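PDB 4QVS: S-layer domain-containing protein from Ruminiclostridium thermocellum ATCC 27405, which is of unknown function but carries a concanavalin A-like lectin/glucanase domain, and may recognise carbohydrate as some relatives do. Local coordinates for residues E4-M10 with D24-G30; Y9-E13 with N45-V49; T19-K23 with N31-Y35; N97-R101 with A113-Y119; G108-F112 with T124-S129. Where two conformers were deposited one is given. Numbering follows the deposited sequence.

Interaction 1: E4-M10 with D24-G30. With NA (sodium ion), chain C.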
# COMPACT_ATOMS: atom_id res chain seq x y z
N GLU A 4 -3.43 11.07 34.38
CA GLU A 4 -3.32 10.41 33.04
C GLU A 4 -4.19 9.18 32.90
O GLU A 4 -4.80 8.70 33.86
CB GLU A 4 -1.86 10.01 32.76
CG GLU A 4 -0.96 11.18 32.42
CD GLU A 4 -1.47 11.92 31.20
OE1 GLU A 4 -2.32 11.34 30.47
OE2 GLU A 4 -1.04 13.07 30.96
N THR A 5 -4.28 8.69 31.66
CA THR A 5 -4.94 7.41 31.37
C THR A 5 -4.10 6.72 30.29
O THR A 5 -3.09 7.28 29.82
CB THR A 5 -6.42 7.54 30.94
OG1 THR A 5 -6.51 8.39 29.79
CG2 THR A 5 -7.27 8.12 32.06
N GLY A 6 -4.48 5.51 29.92
CA GLY A 6 -3.75 4.77 28.90
C GLY A 6 -2.53 4.03 29.41
O GLY A 6 -2.21 4.06 30.60
N ALA A 7 -1.86 3.36 28.48
CA ALA A 7 -0.69 2.58 28.78
C ALA A 7 0.44 2.75 27.76
O ALA A 7 0.24 3.19 26.61
CB ALA A 7 -1.09 1.12 28.84
N TRP A 8 1.63 2.35 28.20
CA TRP A 8 2.83 2.37 27.39
C TRP A 8 3.81 1.26 27.80
O TRP A 8 4.46 1.36 28.83
CB TRP A 8 3.51 3.74 27.51
CG TRP A 8 4.71 3.90 26.68
CD1 TRP A 8 5.16 3.07 25.70
CD2 TRP A 8 5.57 5.08 26.63
NE1 TRP A 8 6.29 3.63 25.08
CE2 TRP A 8 6.56 4.85 25.65
CE3 TRP A 8 5.62 6.27 27.35
CZ2 TRP A 8 7.58 5.80 25.34
CZ3 TRP A 8 6.64 7.22 27.06
CH2 TRP A 8 7.60 6.96 26.07
N TYR A 9 3.94 0.25 26.95
CA TYR A 9 4.88 -0.84 27.15
C TYR A 9 6.13 -0.58 26.28
O TYR A 9 6.07 -0.61 25.06
CB TYR A 9 4.23 -2.19 26.84
CG TYR A 9 3.11 -2.47 27.83
CD1 TYR A 9 3.39 -2.88 29.15
CD2 TYR A 9 1.80 -2.21 27.50
CE1 TYR A 9 2.40 -3.06 30.10
CE2 TYR A 9 0.79 -2.43 28.44
CZ TYR A 9 1.10 -2.85 29.73
OH TYR A 9 0.07 -3.04 30.62
N MSE A 10 7.24 -0.34 26.96
CA MSE A 10 8.51 -0.04 26.31
C MSE A 10 9.28 -1.31 26.16
O MSE A 10 10.26 -1.35 25.44
CB MSE A 10 9.30 0.94 27.16
CG MSE A 10 8.61 2.28 27.28
SE MSE A 10 9.85 3.42 28.31
CE MSE A 10 11.03 3.72 26.75
N ASP A 24 3.73 -1.03 32.66
CA ASP A 24 3.10 0.06 31.96
C ASP A 24 3.77 1.35 32.47
O ASP A 24 3.57 1.73 33.60
CB ASP A 24 1.64 0.13 32.35
CG ASP A 24 1.00 1.40 31.89
OD1 ASP A 24 1.58 2.06 31.01
OD2 ASP A 24 -0.07 1.73 32.41
N TYR A 25 4.55 2.01 31.64
CA TYR A 25 5.20 3.27 32.04
C TYR A 25 4.25 4.38 32.47
O TYR A 25 4.65 5.28 33.20
CB TYR A 25 6.11 3.77 30.94
CG TYR A 25 7.41 3.07 30.99
CD1 TYR A 25 7.54 1.77 30.52
CD2 TYR A 25 8.52 3.69 31.55
CE1 TYR A 25 8.74 1.12 30.59
CE2 TYR A 25 9.73 3.03 31.62
CZ TYR A 25 9.83 1.76 31.14
OH TYR A 25 11.04 1.13 31.22
N LYS A 26 3.00 4.33 32.02
CA LYS A 26 2.01 5.35 32.42
C LYS A 26 1.49 5.04 33.85
O LYS A 26 0.84 5.87 34.45
CB LYS A 26 0.83 5.42 31.44
CG LYS A 26 1.18 5.92 30.04
CD LYS A 26 1.43 7.41 30.03
CE LYS A 26 2.27 7.82 28.82
NZ LYS A 26 3.02 9.11 29.04
N GLY A 27 1.75 3.85 34.37
CA GLY A 27 1.35 3.51 35.76
C GLY A 27 -0.14 3.52 35.91
O GLY A 27 -0.66 4.03 36.89
N ASN A 28 -0.84 3.00 34.90
CA ASN A 28 -2.30 2.87 34.94
C ASN A 28 -2.77 1.44 34.80
O ASN A 28 -3.93 1.15 35.08
CB ASN A 28 -2.96 3.69 33.85
CG ASN A 28 -2.69 5.17 33.97
OD1 ASN A 28 -2.26 5.83 33.00
ND2 ASN A 28 -2.92 5.72 35.15
N HIS A 29 -1.90 0.52 34.38
CA HIS A 29 -2.31 -0.86 34.15
C HIS A 29 -1.23 -1.80 34.62
O HIS A 29 -0.07 -1.40 34.82
CB HIS A 29 -2.69 -1.10 32.66
CG HIS A 29 -3.77 -0.18 32.17
ND1 HIS A 29 -5.11 -0.44 32.35
CD2 HIS A 29 -3.70 1.02 31.56
CE1 HIS A 29 -5.82 0.55 31.85
NE2 HIS A 29 -4.99 1.46 31.38
N GLY A 30 -1.65 -3.04 34.85
CA GLY A 30 -0.75 -4.11 35.27
C GLY A 30 0.32 -4.46 34.26
O GLY A 30 0.39 -3.89 33.14
NA NA C . 11.74 -0.64 23.84
O HOH W 1 -6.02 3.94 31.42
O HOH W 2 11.12 1.26 24.18
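At the N-terminal end E4 CB approaches N28 OD1 to 4.2 Å, and T5 OG1 is hydrogen-bonded to D208 of the second subunit. G6 lies over the 24-30 loop with its carbonyl among K26 CB, N28 and H29, while a water joins G6 N (2.7 Å) to H29 NE2 (2.7 Å). At phi 84° and psi -179° a CB would jam against the preceding carbonyl. A7 CB packs on H29 CD2 at 3.8 Å. W8 bonds through both polar backbone groups, N to the D24 carboxylate (OD1, 2.8 Å) and O to Y25 N (2.9 Å). D24 OD1 also accepts from K26 N (2.9 Å), an Asx turn. Y9 OH donates to G30 O at 2.7 Å. In selenomethionine M10, SE makes a Met-aromatic contact 3.2 Å from the Y25 ring centroid, 8° off its normal, while O binds sodium at 2.3 Å. Strand 7-9 thus sits beside the loop between strands 21-22 and 32-35, and A7-Y9 pair antiparallel with a strand of the second subunit.

Interaction 2: Y9-E13 with N45-V49. With NA (sodium ion), chain C.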
# COMPACT_ATOMS: atom_id res chain seq x y z
N TYR A 9 3.94 0.25 26.95
CA TYR A 9 4.88 -0.84 27.15
C TYR A 9 6.13 -0.58 26.28
O TYR A 9 6.07 -0.61 25.06
CB TYR A 9 4.23 -2.19 26.84
CG TYR A 9 3.11 -2.47 27.83
CD1 TYR A 9 3.39 -2.88 29.15
CD2 TYR A 9 1.80 -2.21 27.50
CE1 TYR A 9 2.40 -3.06 30.10
CE2 TYR A 9 0.79 -2.43 28.44
CZ TYR A 9 1.10 -2.85 29.73
OH TYR A 9 0.07 -3.04 30.62
N MSE A 10 7.24 -0.34 26.96
CA MSE A 10 8.51 -0.04 26.31
C MSE A 10 9.28 -1.31 26.16
O MSE A 10 10.26 -1.35 25.44
CB MSE A 10 9.30 0.94 27.16
CG MSE A 10 8.61 2.28 27.28
SE MSE A 10 9.85 3.42 28.31
CE MSE A 10 11.03 3.72 26.75
N PHE A 11 8.89 -2.35 26.90
CA PHE A 11 9.53 -3.65 26.80
C PHE A 11 11.07 -3.62 26.87
O PHE A 11 11.73 -4.38 26.13
CB PHE A 11 9.11 -4.35 25.50
CG PHE A 11 7.63 -4.60 25.37
CD1 PHE A 11 6.97 -5.46 26.28
CD2 PHE A 11 6.90 -4.08 24.33
CE1 PHE A 11 5.63 -5.72 26.14
CE2 PHE A 11 5.54 -4.35 24.19
CZ PHE A 11 4.90 -5.17 25.13
N ASP A 12 11.63 -2.77 27.74
CA ASP A 12 13.09 -2.65 27.87
C ASP A 12 13.71 -3.57 28.91
O ASP A 12 14.84 -4.01 28.72
CB ASP A 12 13.48 -1.20 28.19
CG ASP A 12 13.25 -0.27 27.00
OD1 ASP A 12 13.20 -0.77 25.85
OD2 ASP A 12 13.07 0.93 27.22
N GLU A 13 13.00 -3.89 29.97
CA GLU A 13 13.58 -4.67 31.04
C GLU A 13 12.51 -5.22 31.94
O GLU A 13 11.62 -4.49 32.36
CB GLU A 13 14.47 -3.74 31.85
CG GLU A 13 15.38 -4.45 32.84
CD GLU A 13 16.29 -3.46 33.52
OE1 GLU A 13 15.76 -2.50 34.12
OE2 GLU A 13 17.54 -3.62 33.46
N ASN A 45 13.87 0.93 20.27
CA ASN A 45 14.16 1.84 21.40
C ASN A 45 14.54 1.05 22.61
O ASN A 45 13.68 0.66 23.40
CB ASN A 45 12.99 2.81 21.72
CG ASN A 45 13.11 4.14 20.97
OD1 ASN A 45 13.79 4.24 19.94
ND2 ASN A 45 12.46 5.17 21.51
N GLY A 46 15.85 0.85 22.75
CA GLY A 46 16.43 0.07 23.83
C GLY A 46 16.22 -1.37 23.44
O GLY A 46 16.84 -1.89 22.52
N ASN A 47 15.32 -2.03 24.16
CA ASN A 47 14.98 -3.39 23.83
C ASN A 47 13.56 -3.45 23.33
O ASN A 47 12.76 -2.50 23.51
CB ASN A 47 15.20 -4.33 25.01
CG ASN A 47 16.67 -4.64 25.23
OD1 ASN A 47 17.38 -5.00 24.30
ND2 ASN A 47 17.12 -4.56 26.47
N SER A 48 13.29 -4.58 22.67
CA SER A 48 12.05 -4.89 21.99
C SER A 48 11.70 -6.39 22.14
O SER A 48 12.58 -7.25 22.26
CB SER A 48 12.22 -4.58 20.48
OG SER A 48 12.76 -3.28 20.24
N VAL A 49 10.41 -6.70 22.12
CA VAL A 49 9.96 -8.10 22.14
C VAL A 49 10.26 -8.76 20.80
O VAL A 49 10.02 -8.15 19.76
CB VAL A 49 8.42 -8.17 22.36
CG1 VAL A 49 7.84 -9.51 21.94
CG2 VAL A 49 8.11 -7.87 23.81
NA NA C . 11.74 -0.64 23.84
O HOH W 2 11.12 1.26 24.18
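A sodium site joins the loop after strand 7-9 to segment 45-49, in a protein with a concanavalin A-like domain. Four oxygens of these segments bind NA: M10 O at 2.3 Å, D12 OD1 at 2.5 Å, N45 O at 2.4 Å and N47 O at 2.1 Å. Water 2 adds a ligand at 2.0 Å from NA, and D202 of the second subunit completes the shell, so the ion bridges the two chains. The cation accounts for crowded acceptors such as D12 OD1 and N47 O, 2.9 Å apart. D12 OD1 also accepts from N47 N (3.0 Å, 151°), and D12 O accepts from N47 ND2 (3.3 Å, 167°), so the D12 carboxylate and backbone both hold N47. S48 OG is hydrogen-bonded to D202 of the second subunit. At G46, with phi 78°, a CB would clash with D12 OD1. Farther from the ion, V49 CG2 makes a CH-pi contact over the F11 face, 3.8 Å from the ring centroid and 19° off its normal.

Interaction 3: T19-K23 with N31-Y35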
# COMPACT_ATOMS: atom_id res chain seq x y z
N THR A 19 11.16 -12.64 35.30
CA THR A 19 11.86 -12.82 34.08
C THR A 19 11.03 -12.44 32.85
O THR A 19 11.56 -12.30 31.75
CB THR A 19 12.21 -14.32 34.03
OG1 THR A 19 11.04 -15.10 34.33
CG2 THR A 19 13.23 -14.63 35.12
N ASN A 20 9.74 -12.21 33.01
CA ASN A 20 8.87 -12.00 31.87
C ASN A 20 7.81 -10.95 32.03
O ASN A 20 6.91 -10.89 31.22
CB ASN A 20 8.19 -13.32 31.51
CG ASN A 20 7.42 -13.91 32.69
OD1 ASN A 20 7.44 -13.37 33.80
ND2 ASN A 20 6.78 -15.02 32.46
N GLU A 21 7.92 -10.09 33.04
CA GLU A 21 6.93 -9.06 33.23
C GLU A 21 7.47 -7.69 32.87
O GLU A 21 8.59 -7.36 33.17
CB GLU A 21 6.36 -9.08 34.64
CG GLU A 21 5.56 -10.35 34.88
CD GLU A 21 4.96 -10.43 36.26
OE1 GLU A 21 4.36 -9.44 36.74
OE2 GLU A 21 5.07 -11.50 36.85
N PHE A 22 6.62 -6.92 32.19
CA PHE A 22 6.97 -5.60 31.69
C PHE A 22 5.89 -4.58 32.08
O PHE A 22 4.69 -4.75 31.80
CB PHE A 22 7.18 -5.68 30.19
CG PHE A 22 8.35 -6.56 29.83
CD1 PHE A 22 9.64 -6.05 29.83
CD2 PHE A 22 8.16 -7.90 29.56
CE1 PHE A 22 10.72 -6.86 29.54
CE2 PHE A 22 9.25 -8.73 29.28
CZ PHE A 22 10.53 -8.21 29.25
N LYS A 23 6.33 -3.53 32.75
CA LYS A 23 5.40 -2.56 33.29
C LYS A 23 4.86 -1.60 32.27
O LYS A 23 5.43 -1.41 31.17
CB LYS A 23 6.07 -1.73 34.39
CG LYS A 23 7.11 -0.75 33.85
CD LYS A 23 7.66 0.16 34.93
CE LYS A 23 8.73 1.06 34.32
NZ LYS A 23 9.20 2.09 35.28
N ASN A 31 1.15 -5.42 34.64
CA ASN A 31 2.26 -5.82 33.84
C ASN A 31 1.87 -6.62 32.62
O ASN A 31 0.95 -7.44 32.69
CB ASN A 31 3.23 -6.62 34.67
CG ASN A 31 3.81 -5.81 35.81
OD1 ASN A 31 3.85 -4.57 35.73
ND2 ASN A 31 4.27 -6.49 36.87
N ALA A 32 2.52 -6.33 31.49
CA ALA A 32 2.38 -7.18 30.31
C ALA A 32 3.19 -8.44 30.58
O ALA A 32 4.21 -8.37 31.21
CB ALA A 32 2.90 -6.48 29.05
N VAL A 33 2.74 -9.60 30.12
CA VAL A 33 3.49 -10.80 30.32
C VAL A 33 3.94 -11.37 28.98
O VAL A 33 3.13 -11.64 28.09
CB VAL A 33 2.64 -11.87 31.09
CG1 VAL A 33 3.51 -13.07 31.42
CG2 VAL A 33 2.10 -11.25 32.38
N LEU A 34 5.23 -11.67 28.89
CA LEU A 34 5.83 -12.21 27.68
C LEU A 34 6.00 -13.72 27.77
O LEU A 34 6.53 -14.18 28.76
CB LEU A 34 7.24 -11.62 27.47
CG LEU A 34 8.08 -12.18 26.30
CD1 LEU A 34 7.30 -12.07 25.01
CD2 LEU A 34 9.45 -11.48 26.14
N TYR A 35 5.59 -14.44 26.72
CA TYR A 35 5.80 -15.87 26.58
C TYR A 35 6.68 -16.02 25.32
O TYR A 35 6.19 -16.00 24.19
CB TYR A 35 4.47 -16.61 26.48
CG TYR A 35 3.58 -16.39 27.71
CD1 TYR A 35 3.71 -17.19 28.84
CD2 TYR A 35 2.66 -15.37 27.73
CE1 TYR A 35 2.90 -17.00 29.96
CE2 TYR A 35 1.87 -15.15 28.83
CZ TYR A 35 1.99 -15.97 29.94
OH TYR A 35 1.18 -15.71 30.97
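F22, N31 and N20 lose the most surface here, 74, 68 and 63 Å² of the 419 Å² buried, and each defines one part of the contact. F22 forms the antiparallel hydrogen-bonded pair with A32, CA to CA 5.0 Å: F22 N donates to A32 O (3.0 Å, 160°) and A32 N returns a bond to F22 O (2.7 Å, 149°). The F22 side chain lies on the same face as A32, and its CE2 reaches L34 CB at 4.0 Å, with that CB at the ring edge. N31 precedes the strand pairing and ties it through a side chain, since its ND2 donates to E21 OE1 at 3.0 Å and 172°. E21 and V33 form the next, non-hydrogen-bonded pair, at 4.8 Å between CA atoms, and lie on the face opposite F22 and A32. At the other end N20 O accepts from L34 N (3.0 Å, 170°), extending the register beyond strand 21-22, while N20 ND2 comes within 3.9 Å of V33 CG1. The end-to-end directions of 20-23 and 31-34 are 147° apart, so the segments run antiparallel with a marked twist but even spacing. Strand 32-35 continues the pairing on its other edge, where V33 and Y35 bond to A59 and Y57. The arrangement is a beta hairpin, 21-22 with 32-35, forming two strands of a three-stranded antiparallel sheet.

Interaction 4: N97-R101 with A113-Y119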
# COMPACT_ATOMS: atom_id res chain seq x y z
N ASN A 97 -17.23 -14.04 20.11
CA ASN A 97 -17.71 -13.34 18.90
C ASN A 97 -17.86 -11.82 19.03
O ASN A 97 -18.51 -11.17 18.22
CB ASN A 97 -19.04 -14.01 18.45
CG ASN A 97 -20.17 -13.84 19.47
OD1 ASN A 97 -19.95 -13.68 20.67
ND2 ASN A 97 -21.37 -13.86 18.98
N LYS A 98 -17.20 -11.28 20.06
CA LYS A 98 -17.21 -9.88 20.42
C LYS A 98 -15.74 -9.50 20.63
O LYS A 98 -15.13 -9.84 21.66
CB LYS A 98 -17.99 -9.65 21.71
CG LYS A 98 -19.50 -9.67 21.56
CD LYS A 98 -20.16 -9.12 22.83
CE LYS A 98 -21.68 -9.13 22.77
NZ LYS A 98 -22.24 -10.51 22.72
N TYR A 99 -15.17 -8.82 19.65
CA TYR A 99 -13.74 -8.54 19.71
C TYR A 99 -13.32 -7.52 18.68
O TYR A 99 -14.11 -7.16 17.82
CB TYR A 99 -12.96 -9.84 19.41
CG TYR A 99 -13.18 -10.48 18.02
CD1 TYR A 99 -12.42 -10.08 16.90
CD2 TYR A 99 -14.09 -11.51 17.84
CE1 TYR A 99 -12.61 -10.67 15.66
CE2 TYR A 99 -14.29 -12.12 16.63
CZ TYR A 99 -13.54 -11.69 15.53
OH TYR A 99 -13.75 -12.31 14.34
N MSE A 100 -12.06 -7.07 18.80
CA MSE A 100 -11.44 -6.21 17.79
C MSE A 100 -10.05 -6.74 17.69
O MSE A 100 -9.43 -7.11 18.68
CB MSE A 100 -11.69 -4.72 18.01
CG MSE A 100 -10.72 -4.10 18.99
SE MSE A 100 -11.49 -2.42 19.65
CE MSE A 100 -9.79 -2.23 20.52
N ARG A 101 -9.57 -6.87 16.46
CA ARG A 101 -8.32 -7.53 16.17
C ARG A 101 -7.57 -6.90 14.96
O ARG A 101 -8.16 -6.66 13.93
CB ARG A 101 -8.72 -8.92 15.81
CG ARG A 101 -7.60 -9.89 15.55
CD ARG A 101 -8.15 -11.31 15.53
NE ARG A 101 -9.14 -11.54 14.46
CZ ARG A 101 -9.57 -12.74 14.08
NH1 ARG A 101 -9.12 -13.83 14.68
NH2 ARG A 101 -10.47 -12.87 13.10
N ALA A 113 -10.31 -5.15 12.34
CA ALA A 113 -11.68 -5.68 12.36
C ALA A 113 -12.28 -5.52 13.74
O ALA A 113 -11.57 -5.66 14.73
CB ALA A 113 -11.70 -7.14 11.99
N MSE A 114 -13.57 -5.18 13.78
CA MSE A 114 -14.35 -5.07 15.00
C MSE A 114 -15.59 -5.82 14.69
O MSE A 114 -16.12 -5.70 13.56
CB MSE A 114 -14.84 -3.66 15.31
CG MSE A 114 -13.70 -2.63 15.40
SE MSE A 114 -14.20 -1.04 16.43
CE MSE A 114 -14.80 -1.90 18.09
N THR A 115 -16.05 -6.62 15.65
CA THR A 115 -17.28 -7.36 15.48
C THR A 115 -17.96 -7.62 16.80
O THR A 115 -17.35 -7.68 17.90
CB THR A 115 -17.10 -8.72 14.77
OG1 THR A 115 -18.38 -9.30 14.46
CG2 THR A 115 -16.38 -9.69 15.61
N GLN A 116 -19.26 -7.73 16.65
CA GLN A 116 -20.17 -8.02 17.70
C GLN A 116 -20.92 -9.32 17.29
O GLN A 116 -21.72 -9.81 18.05
CB GLN A 116 -21.12 -6.83 17.82
CG GLN A 116 -21.75 -6.65 19.19
CD GLN A 116 -22.57 -5.37 19.29
OE1 GLN A 116 -22.21 -4.45 20.05
NE2 GLN A 116 -23.65 -5.28 18.51
N SER A 117 -20.65 -9.90 16.11
CA SER A 117 -21.37 -11.10 15.71
C SER A 117 -20.45 -12.14 15.11
O SER A 117 -20.76 -12.77 14.10
CB SER A 117 -22.50 -10.75 14.76
OG SER A 117 -21.97 -10.25 13.56
N GLY A 118 -19.29 -12.32 15.74
CA GLY A 118 -18.32 -13.30 15.29
C GLY A 118 -17.60 -12.92 14.00
O GLY A 118 -17.72 -11.79 13.46
N TYR A 119 -16.84 -13.90 13.53
CA TYR A 119 -15.99 -13.77 12.36
C TYR A 119 -16.73 -13.27 11.12
O TYR A 119 -16.21 -12.42 10.42
CB TYR A 119 -15.24 -15.09 12.08
CG TYR A 119 -14.33 -15.04 10.86
CD1 TYR A 119 -13.12 -14.34 10.89
CD2 TYR A 119 -14.67 -15.70 9.67
CE1 TYR A 119 -12.29 -14.28 9.79
CE2 TYR A 119 -13.85 -15.66 8.56
CZ TYR A 119 -12.67 -14.94 8.62
OH TYR A 119 -11.86 -14.90 7.53
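This is antiparallel beta pairing between strands 99-104 and 110-115 of a hairpin in the concanavalin A-like domain, extended by the turn after the second strand. The short strand axes approach to 4.8 Å at 173°. Y99 and T115 form a hydrogen-bonded pair, Y99 N to T115 O and T115 N to Y99 O both 3.0 Å; R101 and A113 form another, with R101 N to A113 O at 2.9 Å and A113 N to R101 O at 3.1 Å. Between them lie two selenomethionines, and M100 SE packs on M114 CE at 3.7 Å. On the other face T115 CG2 lies over the Y99 ring, 3.5 Å from its centroid and 19° off the normal. Beyond the strands, G118 N donates to N97 O (2.8 Å), while T115 OG1 accepts from S117 N (2.9 Å) as an ST turn and donates to G118 O (2.8 Å). Y99 OH and R101 NH2 both reach E122. Strand 99-104 is flanked by 85-91 and 110-115, with M100 packed on strand 71-79.

Interaction 5: G108-F112 with T124-S129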
# COMPACT_ATOMS: atom_id res chain seq x y z
N GLY A 108 1.38 -8.25 3.28
CA GLY A 108 2.06 -7.09 3.90
C GLY A 108 1.05 -6.01 4.24
O GLY A 108 1.35 -5.08 4.99
N LYS A 109 -0.15 -6.11 3.66
CA LYS A 109 -1.23 -5.23 4.08
C LYS A 109 -1.56 -5.59 5.54
O LYS A 109 -1.03 -6.57 6.07
CB LYS A 109 -2.48 -5.42 3.25
CG LYS A 109 -2.28 -5.13 1.79
CD LYS A 109 -3.59 -5.12 1.05
CE LYS A 109 -4.27 -6.47 1.02
NZ LYS A 109 -5.16 -6.54 -0.17
N ILE A 110 -2.38 -4.75 6.17
CA ILE A 110 -2.85 -4.95 7.53
C ILE A 110 -4.35 -4.70 7.52
O ILE A 110 -4.85 -3.95 6.68
CB ILE A 110 -2.19 -4.03 8.60
CG1 ILE A 110 -2.42 -2.56 8.30
CG2 ILE A 110 -0.71 -4.33 8.72
CD1 ILE A 110 -1.72 -1.58 9.24
N LYS A 111 -5.04 -5.36 8.44
CA LYS A 111 -6.48 -5.22 8.55
C LYS A 111 -6.89 -5.08 9.99
O LYS A 111 -6.40 -5.78 10.88
CB LYS A 111 -7.18 -6.44 7.99
CG LYS A 111 -8.70 -6.32 8.02
CD LYS A 111 -9.35 -7.44 7.22
CE LYS A 111 -9.25 -8.74 8.01
NZ LYS A 111 -9.51 -9.93 7.15
N PHE A 112 -7.83 -4.20 10.21
CA PHE A 112 -8.38 -4.01 11.50
C PHE A 112 -9.83 -4.41 11.37
O PHE A 112 -10.48 -4.08 10.41
CB PHE A 112 -8.22 -2.57 11.95
CG PHE A 112 -8.82 -2.30 13.25
CD1 PHE A 112 -8.31 -2.92 14.40
CD2 PHE A 112 -9.89 -1.46 13.36
CE1 PHE A 112 -8.88 -2.70 15.64
CE2 PHE A 112 -10.48 -1.24 14.61
CZ PHE A 112 -9.97 -1.86 15.75
N THR A 124 -14.46 -4.05 8.87
CA THR A 124 -13.03 -3.95 8.71
C THR A 124 -12.49 -2.72 8.02
O THR A 124 -13.22 -1.99 7.35
CB THR A 124 -12.61 -5.06 7.80
OG1 THR A 124 -13.15 -4.80 6.52
CG2 THR A 124 -13.17 -6.39 8.31
N ILE A 125 -11.18 -2.52 8.19
CA ILE A 125 -10.43 -1.48 7.47
C ILE A 125 -9.19 -2.20 7.00
O ILE A 125 -8.52 -2.86 7.80
CB ILE A 125 -9.93 -0.35 8.36
CG1 ILE A 125 -10.95 0.02 9.43
CG2 ILE A 125 -9.56 0.85 7.50
CD1 ILE A 125 -10.38 0.95 10.49
N THR A 126 -8.87 -2.08 5.72
CA THR A 126 -7.71 -2.77 5.16
C THR A 126 -6.78 -1.79 4.47
O THR A 126 -7.24 -0.93 3.75
CB THR A 126 -8.16 -3.83 4.15
OG1 THR A 126 -9.15 -4.67 4.75
CG2 THR A 126 -6.98 -4.68 3.72
N SER A 127 -5.48 -1.91 4.68
CA SER A 127 -4.53 -1.00 4.02
C SER A 127 -4.44 -1.23 2.49
O SER A 127 -4.91 -2.26 1.98
CB SER A 127 -3.16 -1.08 4.68
OG SER A 127 -2.60 -2.37 4.61
N GLY A 128 -3.86 -0.27 1.76
CA GLY A 128 -3.78 -0.31 0.28
C GLY A 128 -2.82 -1.31 -0.36
O GLY A 128 -1.84 -1.71 0.24
N SER A 129 -3.11 -1.72 -1.60
CA SER A 129 -2.21 -2.62 -2.33
C SER A 129 -1.01 -1.78 -2.84
O SER A 129 -1.05 -0.56 -2.81
CB SER A 129 -2.91 -3.28 -3.54
OG SER A 129 -4.26 -3.58 -3.27
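Backbone hydrogen bonds define this beta hairpin of strands 110-115 and 123-126. F112 and I125 are a hydrogen-bonded antiparallel pair, with F112 N to I125 O and I125 N to F112 O both at 2.8 Å. K111 and T126 form the non-hydrogen-bonded pair, 4.4 Å between CA atoms, and S127 N donates to I110 O (2.9 Å, 167°). A side chain then replaces a backbone acceptor: I110 N donates to S127 OG at 2.9 Å and 159°, so the serine hydroxyl continues the pairing past strand 123-126. CA-H...O contacts lie between, as K111 CA to I125 O (3.2 Å). Apolar contact joins F112 CD2 to I125 CD1 at 3.8 Å, the methyl at the ring edge. On the other face K111 CG approaches T126 OG1 to 3.7 Å, while K111 NZ finds its partner in Y192 of the second subunit. K109 lies along S127 and T126 (K109 CB to S127 OG 3.3 Å, K109 CE to T126 CG2 4.2 Å). The axes of strands 110-112 and 124-126 approach to 4.6 Å at 162°. Strand 123-126 is outermost in its four-stranded sheet within this chain, with 110-115 inside it and 99-104 beyond, where F112 packs on M100 and L102.

In the fold
The five contacts form two groups. Interactions 1, 2 and 3 lie together, centres 11 to 14 Å apart, near the sodium ion: 1 and 2 share Y9 and M10, and interaction 3 is nested within the loop closed by interaction 2, meeting the others where Y9 CD1 touches K23 O at 3.2 Å. Interactions 4 and 5, centres 16 Å apart, follow later in the chain, use strand 110-115 in common and build adjacent pairs of one four-stranded antiparallel sheet. Between the groups centres are 25 to 29 Å apart with no touch. Interactions 1, 2, 4 and 5 all touch the second subunit, so both groups contribute to the dimer.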